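Local coordinates for protein Ypr154wp (Saccharomyces cerevisiae, PDB 1ZX6) that promotes, when overproduced, de novo formation of the [PSI+] prion form of SUP35, and carries the SH3 domain seen here, at residues A[4-10]-A[52-58]. Residues are numbered along the deposited sequence.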
loop_
_atom_site.group_PDB
_atom_site.type_symbol
_atom_site.label_atom_id
_atom_site.label_comp_id
_atom_site.label_asym_id
_atom_site.label_seq_id
_atom_site.Cartn_x
_atom_site.Cartn_y
_atom_site.Cartn_z
ATOM N N TYR A 4 -0.579 5.671 -8.789
ATOM C CA TYR A 4 -1.197 5.690 -7.455
ATOM C C TYR A 4 -2.319 4.673 -7.382
ATOM O O TYR A 4 -3.023 4.438 -8.356
ATOM C CB TYR A 4 -1.768 7.072 -7.113
ATOM C CG TYR A 4 -0.721 8.078 -6.665
ATOM C CD1 TYR A 4 0.139 8.628 -7.576
ATOM C CD2 TYR A 4 -0.633 8.488 -5.339
ATOM C CE1 TYR A 4 1.099 9.552 -7.199
ATOM C CE2 TYR A 4 0.322 9.416 -4.948
ATOM C CZ TYR A 4 1.177 9.935 -5.883
ATOM O OH TYR A 4 2.140 10.856 -5.503
ATOM N N VAL A 5 -2.467 4.076 -6.208
ATOM C CA VAL A 5 -3.485 3.077 -5.938
ATOM C C VAL A 5 -4.299 3.544 -4.732
ATOM O O VAL A 5 -3.842 4.390 -3.960
ATOM C CB VAL A 5 -2.842 1.663 -5.688
ATOM C CG1 VAL A 5 -2.105 1.177 -6.976
ATOM C CG2 VAL A 5 -1.896 1.655 -4.516
ATOM N N GLU A 6 -5.475 2.965 -4.557
ATOM C CA GLU A 6 -6.343 3.341 -3.422
ATOM C C GLU A 6 -6.635 2.097 -2.586
ATOM O O GLU A 6 -7.075 1.077 -3.122
ATOM C CB GLU A 6 -7.655 3.968 -3.912
ATOM C CG GLU A 6 -8.583 4.380 -2.764
ATOM C CD GLU A 6 -9.907 5.007 -3.228
ATOM O OE1 GLU A 6 -10.143 5.135 -4.446
ATOM O OE2 GLU A 6 -10.699 5.390 -2.351
ATOM N N ALA A 7 -6.460 2.211 -1.265
ATOM C CA ALA A 7 -6.782 1.113 -0.330
ATOM C C ALA A 7 -8.281 0.921 -0.179
ATOM O O ALA A 7 -9.053 1.899 -0.038
ATOM C CB ALA A 7 -6.149 1.370 1.051
ATOM N N LEU A 8 -8.700 -0.342 -0.268
ATOM C CA LEU A 8 -10.109 -0.726 -0.184
ATOM C C LEU A 8 -10.427 -1.344 1.159
ATOM O O LEU A 8 -11.593 -1.406 1.550
ATOM C CB LEU A 8 -10.448 -1.752 -1.256
ATOM C CG LEU A 8 -10.760 -1.311 -2.673
ATOM C CD1 LEU A 8 -10.899 -2.540 -3.566
ATOM C CD2 LEU A 8 -12.020 -0.475 -2.712
ATOM N N TYR A 9 -9.388 -1.835 1.824
ATOM C CA TYR A 9 -9.511 -2.584 3.085
ATOM C C TYR A 9 -8.393 -2.131 4.042
ATOM O O TYR A 9 -7.332 -1.654 3.602
ATOM C CB TYR A 9 -9.365 -4.093 2.839
ATOM C CG TYR A 9 -10.181 -4.639 1.695
ATOM C CD1 TYR A 9 -11.494 -5.032 1.869
ATOM C CD2 TYR A 9 -9.607 -4.802 0.436
ATOM C CE1 TYR A 9 -12.241 -5.531 0.812
ATOM C CE2 TYR A 9 -10.348 -5.291 -0.628
ATOM C CZ TYR A 9 -11.668 -5.646 -0.442
ATOM O OH TYR A 9 -12.438 -6.139 -1.498
ATOM N N GLN A 10 -8.654 -2.272 5.335
ATOM C CA GLN A 10 -7.714 -1.864 6.402
ATOM C C GLN A 10 -6.624 -2.925 6.549
ATOM O O GLN A 10 -6.913 -4.084 6.805
ATOM C CB GLN A 10 -8.427 -1.635 7.745
ATOM C CG GLN A 10 -7.471 -1.153 8.842
ATOM C CD GLN A 10 -8.185 -0.533 10.034
ATOM O OE1 GLN A 10 -9.184 0.168 9.877
ATOM N NE2 GLN A 10 -7.650 -0.756 11.220
ATOM N N ASN A 52 -3.455 -7.109 -2.751
ATOM C CA ASN A 52 -4.904 -7.272 -2.819
ATOM C C ASN A 52 -5.705 -6.346 -1.863
ATOM O O ASN A 52 -6.940 -6.403 -1.853
ATOM C CB ASN A 52 -5.316 -8.746 -2.644
ATOM C CG ASN A 52 -5.066 -9.292 -1.237
ATOM O OD1 ASN A 52 -4.337 -8.695 -0.452
ATOM N ND2 ASN A 52 -5.698 -10.445 -0.915
ATOM N N TYR A 53 -5.017 -5.491 -1.103
ATOM C CA TYR A 53 -5.665 -4.431 -0.305
ATOM C C TYR A 53 -6.063 -3.187 -1.125
ATOM O O TYR A 53 -6.776 -2.318 -0.630
ATOM C CB TYR A 53 -4.755 -4.022 0.884
ATOM C CG TYR A 53 -4.832 -4.986 2.025
ATOM C CD1 TYR A 53 -5.699 -4.756 3.108
ATOM C CD2 TYR A 53 -4.092 -6.163 2.026
ATOM C CE1 TYR A 53 -5.803 -5.649 4.111
ATOM C CE2 TYR A 53 -4.216 -7.088 3.053
ATOM C CZ TYR A 53 -5.052 -6.801 4.108
ATOM O OH TYR A 53 -5.202 -7.697 5.129
ATOM N N VAL A 54 -5.569 -3.080 -2.367
ATOM C CA VAL A 54 -5.739 -1.855 -3.161
ATOM C C VAL A 54 -6.307 -2.056 -4.564
ATOM O O VAL A 54 -6.282 -3.168 -5.094
ATOM C CB VAL A 54 -4.376 -1.097 -3.341
ATOM C CG1 VAL A 54 -3.776 -0.744 -1.991
ATOM C CG2 VAL A 54 -3.392 -1.906 -4.162
ATOM N N LYS A 55 -6.799 -0.953 -5.155
ATOM C CA LYS A 55 -7.248 -0.888 -6.546
ATOM C C LYS A 55 -6.563 0.297 -7.247
ATOM O O LYS A 55 -5.981 1.170 -6.571
ATOM C CB LYS A 55 -8.776 -0.734 -6.636
ATOM C CG LYS A 55 -9.343 0.498 -5.913
ATOM C CD LYS A 55 -10.779 0.787 -6.305
ATOM C CE LYS A 55 -11.276 2.113 -5.711
ATOM N NZ LYS A 55 -12.665 2.430 -6.166
ATOM N N PRO A 56 -6.612 0.326 -8.589
ATOM C CA PRO A 56 -6.034 1.458 -9.320
ATOM C C PRO A 56 -6.699 2.783 -8.945
ATOM O O PRO A 56 -7.889 2.821 -8.586
ATOM C CB PRO A 56 -6.297 1.111 -10.795
ATOM C CG PRO A 56 -6.432 -0.343 -10.810
ATOM C CD PRO A 56 -7.167 -0.666 -9.523
ATOM N N ALA A 57 -5.914 3.854 -8.980
ATOM C CA ALA A 57 -6.452 5.193 -8.798
ATOM C C ALA A 57 -6.065 6.075 -9.980
ATOM O O ALA A 57 -6.926 6.591 -10.681
ATOM C CB ALA A 57 -5.963 5.806 -7.492
ATOM N N PHE A 58 -4.758 6.243 -10.205
ATOM C CA PHE A 58 -4.269 6.996 -11.357
ATOM C C PHE A 58 -2.797 6.780 -11.634
ATOM O O PHE A 58 -2.261 7.394 -12.572
ATOM C CB PHE A 58 -4.576 8.495 -11.255
ATOM C CG PHE A 58 -4.046 9.150 -10.010
ATOM C CD1 PHE A 58 -2.816 9.780 -10.022
ATOM C CD2 PHE A 58 -4.797 9.183 -8.849
ATOM C CE1 PHE A 58 -2.328 10.416 -8.892
ATOM C CE2 PHE A 58 -4.301 9.812 -7.710
ATOM C CZ PHE A 58 -3.063 10.430 -7.747
ATOM O OXT PHE A 58 -2.153 5.929 -11.024
HETATM O O HOH W 1 -9.440 4.834 -6.821
#
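Val5, Ala7 and Val54 form the apolar centre where the first and last strands of this SH3 domain pair. Val5 CG2 lies 3.9 Å from Val54 CG2, and Ala7, a non-hydrogen-bonded partner of Val54, packs against it. Between the Val5-Pro56 and Ala7-Val54 pairs, Glu6 and Lys55 form a hydrogen-bonded antiparallel pair, side chains on the face opposite Val54: Glu6 N to Lys55 O at 2.7 Å and Lys55 N to Glu6 O at 2.9 Å; Leu8 N continues the pattern to Tyr53 O at 2.8 Å. Beyond Leu8, Tyr9 CB rests 3.7 Å from Tyr53 CD1, pairing two tyrosines characteristic of the SH3 peptide-binding surface. At the far end the C-terminus runs on alongside Tyr4: Tyr4 N donates to Phe58 OXT at 2.7 Å, Tyr4 O accepts from Ala57 N and Phe58 N, and Tyr4 CB sits over the Phe58 ring. On the polar edge, Glu6 OE1 stays 4.1 Å from Lys55 NZ, beyond salt-bridge range, while a water links Glu6 OE1 to Pro56 O. Strand 4-7 is internal to the sheet: 54-56 pairs along one edge, and along the other Val5 hydrogen-bonds Val27 of strand 26-32 through the backbone, joining both chain ends to the SH3 barrel.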